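Local coordinates for protein CcbJ (Streptomyces caelestis, PDB 4HGZ) that binds S-adenosyl-L-homocysteine and probably acts as an S-adenosyl-L-methionine-dependent N-methyltransferase, at residues 147-152 against 227-232. Sequence-based numbering, arbitrary orientation.
Sequences DEQIDC and RLRYAY. With EDO (1,2-ethanediol), chain M.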
ATOM      1  N   ASP C 147      17.903  19.191 -20.595  1.00 38.05           N
ATOM      2  CA  ASP C 147      18.560  20.203 -21.428  1.00 42.21           C
ATOM      3  C   ASP C 147      17.632  20.689 -22.538  1.00 42.01           C
ATOM      4  O   ASP C 147      17.538  21.896 -22.794  1.00 44.16           O
ATOM      5  CB  ASP C 147      19.863  19.684 -22.026  1.00 40.18           C
ATOM      6  CG  ASP C 147      20.917  19.377 -20.976  1.00 71.62           C
ATOM      7  OD1 ASP C 147      20.657  19.581 -19.765  1.00 81.78           O
ATOM      8  OD2 ASP C 147      22.019  18.924 -21.371  1.00 87.92           O
ATOM      9  N   GLU C 148      16.945  19.750 -23.189  1.00 36.66           N
ATOM     10  CA  GLU C 148      15.999  20.105 -24.236  1.00 38.83           C
ATOM     11  C   GLU C 148      14.921  21.015 -23.666  1.00 41.24           C
ATOM     12  O   GLU C 148      14.491  21.960 -24.328  1.00 43.86           O
ATOM     13  CB  GLU C 148      15.366  18.870 -24.884  1.00 36.78           C
ATOM     14  CG  GLU C 148      16.310  18.015 -25.722  1.00 47.94           C
ATOM     15  CD  GLU C 148      16.978  16.897 -24.905  1.00 99.07           C
ATOM     16  OE1 GLU C 148      17.523  17.165 -23.802  1.00 82.42           O
ATOM     17  OE2 GLU C 148      16.957  15.736 -25.372  1.00 93.31           O
ATOM     18  N   GLN C 149      14.501  20.739 -22.431  1.00 38.68           N
ATOM     19  CA  GLN C 149      13.424  21.516 -21.811  1.00 37.92           C
ATOM     20  C   GLN C 149      13.882  22.928 -21.474  1.00 37.53           C
ATOM     21  O   GLN C 149      13.199  23.909 -21.776  1.00 39.64           O
ATOM     22  CB  GLN C 149      12.853  20.792 -20.589  1.00 30.34           C
ATOM     23  CG  GLN C 149      12.078  19.536 -20.984  1.00 37.66           C
ATOM     24  CD  GLN C 149      11.711  18.648 -19.812  1.00 43.15           C
ATOM     25  OE1 GLN C 149      12.166  18.842 -18.676  1.00 43.05           O
ATOM     26  NE2 GLN C 149      10.881  17.656 -20.085  1.00 41.25           N
ATOM     27  N   ILE C 150      15.053  23.036 -20.866  1.00 35.76           N
ATOM     28  CA  ILE C 150      15.668  24.340 -20.691  1.00 39.76           C
ATOM     29  C   ILE C 150      15.745  25.106 -22.026  1.00 41.21           C
ATOM     30  O   ILE C 150      15.272  26.234 -22.127  1.00 38.88           O
ATOM     31  CB  ILE C 150      17.057  24.201 -20.083  1.00 41.81           C
ATOM     32  CG1 ILE C 150      16.945  23.583 -18.690  1.00 29.95           C
ATOM     33  CG2 ILE C 150      17.758  25.547 -20.049  1.00 31.06           C
ATOM     34  CD1 ILE C 150      18.272  23.444 -17.982  1.00 31.54           C
ATOM     35  N   ASP C 151      16.314  24.485 -23.056  1.00 34.80           N
ATOM     36  CA  ASP C 151      16.401  25.141 -24.365  1.00 39.22           C
ATOM     37  C   ASP C 151      15.036  25.643 -24.795  1.00 41.52           C
ATOM     38  O   ASP C 151      14.898  26.774 -25.257  1.00 50.32           O
ATOM     39  CB  ASP C 151      16.943  24.194 -25.431  1.00 36.19           C
ATOM     40  CG  ASP C 151      18.412  23.881 -25.238  1.00 52.36           C
ATOM     41  OD1 ASP C 151      19.036  24.507 -24.358  1.00 58.89           O
ATOM     42  OD2 ASP C 151      18.946  23.014 -25.969  1.00 63.49           O
ATOM     43  N   CYS C 152      14.022  24.799 -24.646  1.00 37.71           N
ATOM     44  CA  CYS C 152      12.689  25.180 -25.055  1.00 36.27           C
ATOM     45  C   CYS C 152      12.224  26.417 -24.282  1.00 42.66           C
ATOM     46  O   CYS C 152      11.746  27.398 -24.871  1.00 40.90           O
ATOM     47  CB  CYS C 152      11.718  24.031 -24.852  1.00 34.86           C
ATOM     48  SG  CYS C 152      10.021  24.454 -25.267  1.00 48.32           S
ATOM     49  N   ARG C 227       5.636   9.195 -24.235  1.00 41.69           N
ATOM     50  CA  ARG C 227       6.783   9.261 -23.352  1.00 43.26           C
ATOM     51  C   ARG C 227       6.869  10.661 -22.792  1.00 42.71           C
ATOM     52  O   ARG C 227       6.712  11.619 -23.525  1.00 45.93           O
ATOM     53  CB  ARG C 227       8.082   8.972 -24.111  1.00 48.79           C
ATOM     54  CG  ARG C 227       8.203   7.572 -24.686  1.00 63.82           C
ATOM     55  CD  ARG C 227       9.574   7.348 -25.319  1.00 74.26           C
ATOM     56  NE  ARG C 227       9.746   5.963 -25.759  1.00 99.69           N
ATOM     57  CZ  ARG C 227      10.419   5.031 -25.082  1.00105.62           C
ATOM     58  NH1 ARG C 227      11.004   5.328 -23.927  1.00 97.00           N
ATOM     59  NH2 ARG C 227      10.511   3.797 -25.564  1.00 93.39           N
ATOM     60  N   LEU C 228       7.116  10.771 -21.491  1.00 43.76           N
ATOM     61  CA  LEU C 228       7.337  12.061 -20.856  1.00 42.96           C
ATOM     62  C   LEU C 228       8.656  12.034 -20.097  1.00 40.37           C
ATOM     63  O   LEU C 228       9.090  10.985 -19.633  1.00 40.10           O
ATOM     64  CB  LEU C 228       6.210  12.375 -19.860  1.00 35.91           C
ATOM     65  CG  LEU C 228       4.778  12.333 -20.382  1.00 45.06           C
ATOM     66  CD1 LEU C 228       3.807  12.385 -19.228  1.00 36.52           C
ATOM     67  CD2 LEU C 228       4.506  13.462 -21.369  1.00 47.07           C
ATOM     68  N   ARG C 229       9.298  13.185 -19.977  1.00 33.99           N
ATOM     69  CA  ARG C 229      10.262  13.368 -18.910  1.00 43.63           C
ATOM     70  C   ARG C 229       9.730  14.492 -18.068  1.00 37.97           C
ATOM     71  O   ARG C 229       9.615  15.616 -18.555  1.00 44.19           O
ATOM     72  CB  ARG C 229      11.685  13.733 -19.382  1.00 31.76           C
ATOM     73  CG  ARG C 229      12.652  13.517 -18.221  1.00 55.25           C
ATOM     74  CD  ARG C 229      13.790  14.509 -18.106  1.00 26.83           C
ATOM     75  NE  ARG C 229      13.421  15.822 -17.588  1.00 49.48           N
ATOM     76  CZ  ARG C 229      13.971  16.390 -16.516  1.00 42.90           C
ATOM     77  NH1 ARG C 229      14.900  15.754 -15.812  1.00 30.44           N
ATOM     78  NH2 ARG C 229      13.589  17.602 -16.147  1.00 46.66           N
ATOM     79  N   TYR C 230       9.404  14.203 -16.810  1.00 34.19           N
ATOM     80  CA  TYR C 230       8.818  15.244 -15.966  1.00 40.04           C
ATOM     81  C   TYR C 230       9.878  15.948 -15.139  1.00 44.56           C
ATOM     82  O   TYR C 230      11.005  15.470 -15.010  1.00 39.39           O
ATOM     83  CB  TYR C 230       7.721  14.676 -15.063  1.00 38.87           C
ATOM     84  CG  TYR C 230       8.171  13.540 -14.181  1.00 32.23           C
ATOM     85  CD1 TYR C 230       8.837  13.781 -12.988  1.00 28.25           C
ATOM     86  CD2 TYR C 230       7.928  12.226 -14.539  1.00 28.21           C
ATOM     87  CE1 TYR C 230       9.254  12.740 -12.179  1.00 24.75           C
ATOM     88  CE2 TYR C 230       8.345  11.174 -13.732  1.00 34.20           C
ATOM     89  CZ  TYR C 230       9.007  11.443 -12.558  1.00 29.29           C
ATOM     90  OH  TYR C 230       9.407  10.409 -11.759  1.00 35.17           O
ATOM     91  N   ALA C 231       9.519  17.100 -14.591  1.00 40.41           N
ATOM     92  CA  ALA C 231      10.403  17.788 -13.667  1.00 33.09           C
ATOM     93  C   ALA C 231       9.652  18.058 -12.376  1.00 33.97           C
ATOM     94  O   ALA C 231       8.430  18.226 -12.375  1.00 42.27           O
ATOM     95  CB  ALA C 231      10.873  19.078 -14.259  1.00 26.92           C
ATOM     96  N   TYR C 232      10.377  18.104 -11.272  1.00 32.99           N
ATOM     97  CA  TYR C 232       9.773  18.541 -10.046  1.00 37.33           C
ATOM     98  C   TYR C 232       9.727  20.060 -10.057  1.00 39.08           C
ATOM     99  O   TYR C 232      10.595  20.703 -10.646  1.00 44.58           O
ATOM    100  CB  TYR C 232      10.581  18.048  -8.874  1.00 32.86           C
ATOM    101  CG  TYR C 232      10.398  16.585  -8.579  1.00 36.80           C
ATOM    102  CD1 TYR C 232       9.415  16.152  -7.694  1.00 35.62           C
ATOM    103  CD2 TYR C 232      11.218  15.636  -9.160  1.00 32.60           C
ATOM    104  CE1 TYR C 232       9.257  14.823  -7.406  1.00 31.70           C
ATOM    105  CE2 TYR C 232      11.071  14.306  -8.871  1.00 36.33           C
ATOM    106  CZ  TYR C 232      10.096  13.910  -7.994  1.00 41.89           C
ATOM    107  OH  TYR C 232       9.949  12.590  -7.716  1.00 36.88           O
TER
HETATM  108  C1  EDO M 302      19.399  15.452 -18.973  1.00 81.69           C
HETATM  109  O1  EDO M 302      19.685  16.297 -20.096  1.00 60.04           O
HETATM  110  C2  EDO M 302      18.142  14.632 -19.254  1.00 67.69           C
HETATM  111  O2  EDO M 302      17.700  14.027 -18.037  1.00 48.32           O
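Gln149 lays its side-chain amide across the elbow of Arg229, reaching both its backbone carbonyl and its guanidinium group. The shorter bond runs from Gln149 NE2 to Arg229 O, 2.8 Å with an N-H...O angle of 157°; the acceptor lies in the amide plane, while the donor is tilted from the plane of the carbonyl. Gln149 OE1 turns to the guanidinium, taking a bond from Arg229 NH2 at 3.2 Å and a weak one from Arg229 NE at 3.4 Å. Kinks at chi2 and chi3 bring Arg229 NE to the same side as the residue's own carbonyl oxygen, within span of one amide. The amide and guanidinium planes stand 64° apart, too steep for a parallel stack, with OE1 at the guanidinium edge, near its plane. Both residues are buried, and Arg229 NH2 also forms a salt bridge with Glu235, which would partly offset the buried charge. An ethanediol, probably from the crystallisation liquor, takes a weak bond from Asp147 N to its O1 (3.4 Å). Met239 of helix 233-242 packs against both Gln149 and Arg229, and Ala234 of a second subunit touches Arg229. The contact thus ties helix 146-159 of the class I (Rossmann-like) methyltransferase fold to the end of strand 221-229, the outermost strand, within this chain, of the appended antiparallel sheet, just before the chain enters helix 233-242.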